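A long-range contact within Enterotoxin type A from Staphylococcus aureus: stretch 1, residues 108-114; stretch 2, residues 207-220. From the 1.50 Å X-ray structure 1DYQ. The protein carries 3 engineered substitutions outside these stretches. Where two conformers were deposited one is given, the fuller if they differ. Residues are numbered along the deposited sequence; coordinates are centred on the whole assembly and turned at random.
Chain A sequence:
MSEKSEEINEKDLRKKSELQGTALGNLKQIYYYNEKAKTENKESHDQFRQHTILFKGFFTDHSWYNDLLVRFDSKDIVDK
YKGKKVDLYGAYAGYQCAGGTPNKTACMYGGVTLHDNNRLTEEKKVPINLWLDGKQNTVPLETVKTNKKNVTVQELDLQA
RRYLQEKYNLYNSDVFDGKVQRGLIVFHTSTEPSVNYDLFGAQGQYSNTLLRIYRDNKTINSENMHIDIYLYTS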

# COMPACT_ATOMS: atom_id res chain seq x y z
N MET A 108 -5.82 8.67 -4.70
CA MET A 108 -5.35 7.42 -4.06
C MET A 108 -5.74 6.27 -4.96
O MET A 108 -6.80 6.32 -5.63
CB MET A 108 -6.02 7.33 -2.71
CG MET A 108 -6.19 6.02 -2.03
SD MET A 108 -6.67 6.34 -0.29
CE MET A 108 -8.35 5.79 -0.33
N TYR A 109 -4.96 5.20 -5.02
CA TYR A 109 -5.26 4.03 -5.78
C TYR A 109 -5.87 2.94 -4.88
O TYR A 109 -5.20 2.53 -3.92
CB TYR A 109 -3.99 3.46 -6.41
CG TYR A 109 -3.34 4.28 -7.49
CD1 TYR A 109 -3.93 4.37 -8.75
CD2 TYR A 109 -2.08 4.84 -7.29
CE1 TYR A 109 -3.28 5.06 -9.78
CE2 TYR A 109 -1.43 5.51 -8.31
CZ TYR A 109 -2.05 5.63 -9.53
OH TYR A 109 -1.36 6.25 -10.56
N GLY A 110 -7.13 2.62 -5.10
CA GLY A 110 -7.76 1.63 -4.18
C GLY A 110 -7.82 2.12 -2.76
O GLY A 110 -8.06 3.31 -2.47
N GLY A 111 -7.58 1.22 -1.79
CA GLY A 111 -7.60 1.58 -0.39
C GLY A 111 -8.97 1.47 0.27
O GLY A 111 -9.09 1.98 1.41
N VAL A 112 -9.98 0.95 -0.41
CA VAL A 112 -11.34 1.00 0.14
C VAL A 112 -11.84 -0.38 0.56
O VAL A 112 -11.66 -1.36 -0.14
CB VAL A 112 -12.28 1.53 -0.98
CG1 VAL A 112 -13.70 1.72 -0.47
CG2 VAL A 112 -11.73 2.86 -1.48
N THR A 113 -12.57 -0.41 1.68
CA THR A 113 -13.22 -1.65 2.10
C THR A 113 -14.67 -1.34 2.56
O THR A 113 -14.91 -0.26 3.07
CB THR A 113 -12.50 -2.30 3.31
OG1 THR A 113 -12.16 -1.35 4.26
CG2 THR A 113 -11.24 -3.02 2.79
N LEU A 114 -15.56 -2.29 2.33
CA LEU A 114 -16.93 -2.10 2.87
C LEU A 114 -16.86 -1.98 4.37
O LEU A 114 -16.12 -2.71 5.04
CB LEU A 114 -17.82 -3.27 2.45
CG LEU A 114 -18.08 -3.34 0.94
CD1 LEU A 114 -18.73 -4.66 0.56
CD2 LEU A 114 -18.93 -2.14 0.53
N SER A 207 6.93 8.45 -10.05
CA SER A 207 6.24 8.46 -8.75
C SER A 207 4.74 8.47 -8.91
O SER A 207 4.00 7.97 -8.07
CB SER A 207 6.66 9.63 -7.92
OG SER A 207 6.29 10.87 -8.59
N ASN A 208 4.30 8.85 -10.08
CA ASN A 208 2.83 8.84 -10.30
C ASN A 208 2.26 7.47 -10.38
O ASN A 208 1.01 7.35 -10.20
CB ASN A 208 2.57 9.72 -11.46
CG ASN A 208 3.22 9.24 -12.73
OD1 ASN A 208 4.42 8.97 -12.82
ND2 ASN A 208 2.40 9.10 -13.77
N THR A 209 2.93 6.42 -10.80
CA THR A 209 2.41 5.07 -10.96
C THR A 209 3.01 4.12 -9.95
O THR A 209 2.67 2.91 -9.94
CB THR A 209 2.64 4.57 -12.38
OG1 THR A 209 4.02 4.76 -12.76
CG2 THR A 209 1.76 5.37 -13.38
N LEU A 210 3.84 4.61 -9.05
CA LEU A 210 4.45 3.68 -8.06
C LEU A 210 3.42 2.84 -7.36
O LEU A 210 3.64 1.61 -7.13
CB LEU A 210 5.33 4.44 -7.11
CG LEU A 210 6.84 4.32 -7.25
CD1 LEU A 210 7.52 5.00 -6.06
CD2 LEU A 210 7.27 2.87 -7.38
N LEU A 211 2.31 3.42 -6.93
CA LEU A 211 1.29 2.71 -6.21
C LEU A 211 0.15 2.24 -7.09
O LEU A 211 -0.87 1.75 -6.61
CB LEU A 211 0.74 3.57 -5.04
CG LEU A 211 1.75 3.92 -3.95
CD1 LEU A 211 1.02 4.41 -2.69
CD2 LEU A 211 2.60 2.67 -3.60
N ARG A 212 0.36 2.25 -8.42
CA ARG A 212 -0.71 1.72 -9.29
C ARG A 212 -0.94 0.25 -9.05
O ARG A 212 -2.03 -0.27 -9.29
CB ARG A 212 -0.35 2.00 -10.76
CG ARG A 212 -1.35 1.44 -11.74
CD ARG A 212 -1.10 2.02 -13.13
NE ARG A 212 -1.78 1.21 -14.13
CZ ARG A 212 -2.12 1.67 -15.33
NH1 ARG A 212 -1.91 2.94 -15.59
NH2 ARG A 212 -2.69 0.84 -16.17
N ILE A 213 0.03 -0.45 -8.43
CA ILE A 213 -0.18 -1.84 -8.04
C ILE A 213 -1.39 -1.98 -7.10
O ILE A 213 -1.96 -3.07 -7.03
CB ILE A 213 1.04 -2.46 -7.33
CG1 ILE A 213 1.57 -1.59 -6.21
CG2 ILE A 213 2.11 -2.79 -8.36
CD1 ILE A 213 2.60 -2.29 -5.32
N TYR A 214 -1.79 -0.92 -6.40
CA TYR A 214 -2.89 -0.98 -5.47
C TYR A 214 -4.23 -0.60 -6.12
O TYR A 214 -5.27 -0.71 -5.48
CB TYR A 214 -2.67 -0.10 -4.27
CG TYR A 214 -1.41 -0.35 -3.45
CD1 TYR A 214 -0.92 -1.65 -3.33
CD2 TYR A 214 -0.72 0.68 -2.89
CE1 TYR A 214 0.24 -1.86 -2.56
CE2 TYR A 214 0.42 0.49 -2.11
CZ TYR A 214 0.88 -0.84 -1.99
OH TYR A 214 2.07 -0.99 -1.30
N ARG A 215 -4.21 -0.26 -7.40
CA ARG A 215 -5.44 0.17 -8.09
C ARG A 215 -6.42 -0.92 -8.29
O ARG A 215 -7.62 -0.67 -8.58
CB ARG A 215 -5.04 0.87 -9.41
CG ARG A 215 -6.20 1.76 -9.95
CD ARG A 215 -5.71 2.48 -11.22
NE ARG A 215 -5.74 1.62 -12.37
CZ ARG A 215 -5.61 2.01 -13.65
NH1 ARG A 215 -5.36 3.29 -13.90
NH2 ARG A 215 -5.67 1.12 -14.61
N ASP A 216 -6.02 -2.20 -8.19
CA ASP A 216 -6.98 -3.29 -8.19
C ASP A 216 -7.81 -3.38 -6.91
O ASP A 216 -8.75 -4.20 -6.84
CB ASP A 216 -6.25 -4.61 -8.44
CG ASP A 216 -5.24 -5.01 -7.40
OD1 ASP A 216 -4.91 -4.33 -6.42
OD2 ASP A 216 -4.68 -6.16 -7.59
N ASN A 217 -7.47 -2.61 -5.88
CA ASN A 217 -8.14 -2.68 -4.59
C ASN A 217 -8.27 -4.12 -4.11
O ASN A 217 -9.26 -4.55 -3.56
CB ASN A 217 -9.54 -2.01 -4.66
CG ASN A 217 -9.97 -1.46 -3.34
OD1 ASN A 217 -9.90 -0.25 -3.07
ND2 ASN A 217 -10.43 -2.29 -2.39
N LYS A 218 -7.12 -4.86 -4.26
CA LYS A 218 -7.13 -6.25 -3.77
C LYS A 218 -7.36 -6.27 -2.27
O LYS A 218 -6.67 -5.58 -1.51
CB LYS A 218 -5.79 -6.91 -4.12
CG LYS A 218 -5.68 -8.33 -3.63
CD LYS A 218 -6.52 -9.30 -4.42
CE LYS A 218 -6.04 -10.75 -4.09
NZ LYS A 218 -6.99 -11.72 -4.70
N THR A 219 -8.28 -7.13 -1.83
CA THR A 219 -8.56 -7.30 -0.42
C THR A 219 -8.35 -8.77 -0.05
O THR A 219 -8.50 -9.62 -0.92
CB THR A 219 -10.02 -6.93 -0.08
OG1 THR A 219 -10.22 -6.82 1.33
CG2 THR A 219 -10.96 -8.01 -0.60
N ILE A 220 -7.92 -8.98 1.17
CA ILE A 220 -7.74 -10.37 1.65
C ILE A 220 -8.32 -10.50 3.04
O ILE A 220 -8.53 -9.53 3.78
CB ILE A 220 -6.26 -10.79 1.65
CG1 ILE A 220 -5.46 -9.95 2.62
CG2 ILE A 220 -5.68 -10.85 0.25
CD1 ILE A 220 -3.97 -10.22 2.68
O HOH W 1 -2.66 4.94 -13.14
O HOH W 2 -5.78 -0.97 -2.66

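The most unusual feature of this contact is that the side-chain amide of Asn-217 pairs with both backbone polar groups of Val-112, as a neighbouring strand might. Asn-217 OD1 accepts a hydrogen bond from Val-112 N at 2.9 Å, and Asn-217 ND2 donates one to Val-112 O at 2.7 Å; both are nearly straight, with angles at the hydrogen of 167° and 163°. A primary amide carries an acceptor and a donor side by side, so one asparagine can satisfy the NH and CO of a single residue at the start of a strand. Gly-111 N also lies 3.0 Å from Asn-217 OD1, but the angle is too poor for a hydrogen bond; Gly-111 N instead donates to water 2, 3.0 Å away.

Asn-217 closes the type I turn that begins at Tyr-214, with a 2.9 Å hydrogen bond from Asn-217 N to Tyr-214 O. Asn-217 itself has a positive phi of 48°, and its side chain, with chi1 in the t well, brings its amide end to stretch 1. Water 2 ties the turn to the same loop, donating to Tyr-214 O at 2.9 Å while accepting from Gly-111 N.

The backbones come closest here, with the CA atoms of Gly-110 and Asn-217 4.3 Å apart and those of Tyr-109 and Arg-215 4.5 Å apart. Such an approach depends on the bare backbone of Gly-110: an ideal CB on Gly-110 would lie 2.4 Å from Tyr-214 O, a clash, and 3.2 Å from Asn-217 OD1.

Tyr-109 supplies the largest share of the buried surface, its CA-to-CB bond pointing toward stretch 2. The ring lies against the 3-10 segment and the residues leading into it. Arg-212 CA sits 3.9 Å from the centroid of the Tyr-109 ring and only 7° off the normal, a CH-pi contact in which a polarised backbone CH meets the pi cloud. Apolar packing continues where Tyr-109 CD2 approaches Leu-211 CB at 3.8 Å, and the aliphatic CD of Arg-215 comes within 3.6 Å of Tyr-109 CD1. At the far end of the ring, Tyr-109 OH donates a short hydrogen bond of 2.6 Å to Asn-208 O, near the ring plane, and accepts one from water 1 at 3.2 Å. Water 1 also accepts a weak hydrogen bond from Arg-212 NH1 at 3.3 Å.

Beyond the asparagine clamp the chains diverge, the CA atoms of Thr-113 and Thr-219 lying 7.7 Å apart.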